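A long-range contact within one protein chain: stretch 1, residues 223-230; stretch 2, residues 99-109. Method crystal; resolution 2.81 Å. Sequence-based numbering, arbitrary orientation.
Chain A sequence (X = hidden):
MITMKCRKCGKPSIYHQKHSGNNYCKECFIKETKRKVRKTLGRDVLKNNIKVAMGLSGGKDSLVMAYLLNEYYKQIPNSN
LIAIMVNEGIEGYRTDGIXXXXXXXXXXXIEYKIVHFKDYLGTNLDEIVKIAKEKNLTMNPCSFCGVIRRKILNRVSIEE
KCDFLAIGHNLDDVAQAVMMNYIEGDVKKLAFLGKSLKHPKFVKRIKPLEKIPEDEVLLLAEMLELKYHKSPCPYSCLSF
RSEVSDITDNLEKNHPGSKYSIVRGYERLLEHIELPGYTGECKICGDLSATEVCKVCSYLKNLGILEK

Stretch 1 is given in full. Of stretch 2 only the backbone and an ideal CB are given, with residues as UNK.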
# COMPACT_ATOMS: atom_id res chain seq x y z
N MET A 223 30.04 10.19 10.92
CA MET A 223 31.38 9.74 10.53
C MET A 223 32.16 10.78 9.75
O MET A 223 33.39 10.83 9.87
CB MET A 223 31.33 8.43 9.75
CG MET A 223 30.84 7.25 10.57
SD MET A 223 30.75 5.69 9.65
CE MET A 223 30.11 6.27 8.15
N LEU A 224 31.46 11.59 8.93
CA LEU A 224 32.09 12.63 8.11
C LEU A 224 32.24 13.95 8.87
O LEU A 224 32.87 14.88 8.37
CB LEU A 224 31.32 12.84 6.80
CG LEU A 224 31.24 11.65 5.83
CD1 LEU A 224 30.13 11.85 4.82
CD2 LEU A 224 32.57 11.37 5.16
N GLU A 225 31.67 14.01 10.10
CA GLU A 225 31.68 15.17 11.01
C GLU A 225 31.03 16.42 10.37
O GLU A 225 31.51 17.55 10.55
CB GLU A 225 33.10 15.46 11.56
CG GLU A 225 33.62 14.39 12.51
CD GLU A 225 34.90 14.77 13.22
OE1 GLU A 225 35.98 14.33 12.76
OE2 GLU A 225 34.84 15.52 14.22
N LEU A 226 29.93 16.20 9.63
CA LEU A 226 29.18 17.27 8.97
C LEU A 226 28.42 18.10 10.00
O LEU A 226 27.74 17.55 10.86
CB LEU A 226 28.22 16.74 7.88
CG LEU A 226 28.80 15.91 6.71
CD1 LEU A 226 27.70 15.49 5.76
CD2 LEU A 226 29.85 16.68 5.93
N LYS A 227 28.58 19.43 9.91
CA LYS A 227 27.93 20.39 10.80
C LYS A 227 26.52 20.76 10.27
O LYS A 227 26.31 21.87 9.76
CB LYS A 227 28.81 21.64 11.01
CG LYS A 227 30.15 21.38 11.71
CD LYS A 227 31.32 21.38 10.72
CE LYS A 227 32.64 21.17 11.43
NZ LYS A 227 33.79 21.24 10.49
N TYR A 228 25.58 19.80 10.36
CA TYR A 228 24.20 19.97 9.89
C TYR A 228 23.29 20.62 10.93
O TYR A 228 23.50 20.43 12.13
CB TYR A 228 23.60 18.64 9.38
CG TYR A 228 23.43 17.57 10.44
CD1 TYR A 228 22.28 17.52 11.22
CD2 TYR A 228 24.39 16.58 10.62
CE1 TYR A 228 22.13 16.55 12.22
CE2 TYR A 228 24.22 15.58 11.58
CZ TYR A 228 23.09 15.58 12.39
OH TYR A 228 22.93 14.61 13.35
N HIS A 229 22.27 21.35 10.46
CA HIS A 229 21.29 22.02 11.32
C HIS A 229 19.98 21.24 11.38
O HIS A 229 19.55 20.66 10.37
CB HIS A 229 21.06 23.46 10.86
CG HIS A 229 20.25 24.28 11.82
ND1 HIS A 229 18.87 24.39 11.68
CD2 HIS A 229 20.64 24.98 12.90
CE1 HIS A 229 18.48 25.16 12.68
NE2 HIS A 229 19.50 25.54 13.44
N LYS A 230 19.34 21.25 12.56
CA LYS A 230 18.06 20.59 12.87
C LYS A 230 16.91 21.03 11.94
O LYS A 230 16.15 20.19 11.46
CB LYS A 230 17.69 20.78 14.36
CG LYS A 230 18.81 20.47 15.37
CD LYS A 230 19.17 18.98 15.43
CE LYS A 230 20.57 18.75 15.93
NZ LYS A 230 20.92 17.30 15.95
N UNK A 99 22.23 28.73 7.14
CA UNK A 99 23.57 29.09 7.62
C UNK A 99 24.53 27.90 7.63
O UNK A 99 25.67 28.04 7.20
CB UNK A 99 23.48 29.68 9.03
N UNK A 100 24.05 26.72 8.10
CA UNK A 100 24.83 25.48 8.14
C UNK A 100 25.11 24.96 6.72
O UNK A 100 26.21 24.45 6.46
CB UNK A 100 24.09 24.42 8.96
N UNK A 101 24.13 25.14 5.80
CA UNK A 101 24.23 24.73 4.39
C UNK A 101 25.19 25.64 3.60
O UNK A 101 25.88 25.15 2.71
CB UNK A 101 22.84 24.75 3.74
N UNK A 102 25.21 26.95 3.91
CA UNK A 102 26.09 27.94 3.28
C UNK A 102 27.53 27.70 3.74
O UNK A 102 28.43 27.63 2.91
CB UNK A 102 25.64 29.36 3.62
N UNK A 103 27.73 27.52 5.07
CA UNK A 103 29.04 27.28 5.68
C UNK A 103 29.69 25.96 5.21
O UNK A 103 30.92 25.86 5.22
CB UNK A 103 28.90 27.27 7.20
N UNK A 104 28.86 24.97 4.76
CA UNK A 104 29.33 23.70 4.18
C UNK A 104 29.83 24.01 2.76
O UNK A 104 30.93 23.60 2.39
CB UNK A 104 28.22 22.64 4.16
N UNK A 105 29.01 24.74 1.97
CA UNK A 105 29.29 25.16 0.60
C UNK A 105 30.57 25.97 0.49
O UNK A 105 31.25 25.92 -0.54
CB UNK A 105 28.12 25.98 0.05
N UNK A 106 30.91 26.70 1.56
CA UNK A 106 32.13 27.50 1.65
C UNK A 106 33.32 26.57 1.93
O UNK A 106 34.31 26.60 1.18
CB UNK A 106 32.00 28.57 2.74
N UNK A 107 33.20 25.72 2.97
CA UNK A 107 34.22 24.76 3.40
C UNK A 107 34.55 23.69 2.35
O UNK A 107 35.68 23.20 2.32
CB UNK A 107 33.76 24.07 4.69
N UNK A 108 33.57 23.33 1.49
CA UNK A 108 33.75 22.29 0.48
C UNK A 108 33.86 22.83 -0.97
O UNK A 108 34.17 22.05 -1.88
CB UNK A 108 32.58 21.31 0.57
N UNK A 109 33.67 24.13 -1.15
CA UNK A 109 33.79 24.79 -2.44
C UNK A 109 32.68 24.49 -3.44
O UNK A 109 32.97 24.21 -4.60
CB UNK A 109 35.13 24.40 -3.07

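Stretch 2 is helical from 99 to at least 107, and stretch 1 passes it without regular structure; the helix brings one face round to stretch 1 at 100, then 103 and 104, then 107 and 108.

At position 99 the bond points sideways and nothing of stretch 1 lies near the ideal CB. Stretch 1 sets no demand here, and many residues would suit; it is Asp-99.

Position 100 is the tightest. Its ideal CB already lies 3.5 Å from Lys-227 O and 3.7 Å from His-229 CB, and its CA is 5.8 Å from the CA of Tyr-228. So close an approach of two backbones favours a small residue, such as glycine, alanine or perhaps serine. The deposited residue is Ala-100, whose CB rests against both Lys-227 O and His-229 CB.

Positions 101 and 102, one sideways and the other out of reach, are left undetermined by stretch 1; they are Ala-101 and Val-102.

The bond at 103 points toward stretch 1 but finds open space around its CB, so a long, flexible polar chain is plausible. Lys-103 is found, and its end leads away.

At 104 the bond points toward stretch 1 with nothing within 5.5 Å of the ideal CB, yet Leu-226 extends its side chain into the space beyond. A large apolar residue, leucine, methionine or an aromatic, could reach it. Phe-104, with chi1 t, does so: Leu-226 CD2 packs at the ring edge, 3.6 Å from Phe-104 CE1.

Positions 105 and 106 are out of reach and almost any helix-compatible residue would serve; they are Cys-105 and Glu-106.

Position 107 points toward stretch 1, where Lys-227 sends out a long chain, extended in its outer half, ending in a positive charge. An acidic residue is the natural partner, though glutamine would also be reasonable. Glu-107 has its chi1 and chi2 both t, and its OE2 forms a salt bridge with Lys-227 NZ at 3.6 Å.

At 108 the bond again points toward stretch 1, but its targets, Leu-226 and the carbonyl of Leu-224, are distant from the CB. A long residue with an apolar body is suitable, whether aromatic or a long aliphatic. Tyr-108 places its OH 3.9 Å from Leu-226 CD2, so that this methyl group touches both aromatic residues.

Position 109 has phi 72°, psi 47°, a positive phi that favours glycine, with asparagine the usual alternative. Gly-109 leaves the helical conformation here.

Stretch 2 (99-109) DAAVKFCEEYG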
# COMPACT_ATOMS: atom_id res chain seq x y z
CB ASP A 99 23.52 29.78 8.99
CG ASP A 99 23.13 31.25 8.97
OD1 ASP A 99 23.65 31.99 8.10
OD2 ASP A 99 22.32 31.66 9.83
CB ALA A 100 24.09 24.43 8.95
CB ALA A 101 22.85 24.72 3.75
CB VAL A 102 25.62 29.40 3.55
CG1 VAL A 102 26.69 30.42 3.15
CG2 VAL A 102 24.32 29.70 2.82
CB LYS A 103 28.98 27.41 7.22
CG LYS A 103 28.98 28.88 7.65
CD LYS A 103 29.10 29.12 9.15
CE LYS A 103 29.32 30.60 9.43
NZ LYS A 103 28.40 31.02 10.63
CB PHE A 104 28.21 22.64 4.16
CG PHE A 104 28.51 21.36 3.39
CD1 PHE A 104 29.07 20.26 4.03
CD2 PHE A 104 28.18 21.25 2.04
CE1 PHE A 104 29.33 19.08 3.32
CE2 PHE A 104 28.46 20.08 1.33
CZ PHE A 104 29.03 19.00 1.98
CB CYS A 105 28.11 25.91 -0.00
SG CYS A 105 26.84 24.83 -0.71
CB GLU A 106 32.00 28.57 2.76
CG GLU A 106 31.03 29.69 2.46
CD GLU A 106 30.80 30.70 3.57
OE1 GLU A 106 30.99 30.36 4.77
OE2 GLU A 106 30.40 31.84 3.24
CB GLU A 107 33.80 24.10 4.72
CG GLU A 107 34.98 23.70 5.60
CD GLU A 107 34.63 22.90 6.84
OE1 GLU A 107 35.16 21.77 6.99
OE2 GLU A 107 33.85 23.41 7.68
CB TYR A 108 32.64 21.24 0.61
CG TYR A 108 32.86 20.34 1.81
CD1 TYR A 108 32.40 20.70 3.07
CD2 TYR A 108 33.57 19.15 1.69
CE1 TYR A 108 32.62 19.89 4.19
CE2 TYR A 108 33.79 18.32 2.80
CZ TYR A 108 33.31 18.69 4.04
OH TYR A 108 33.52 17.89 5.14
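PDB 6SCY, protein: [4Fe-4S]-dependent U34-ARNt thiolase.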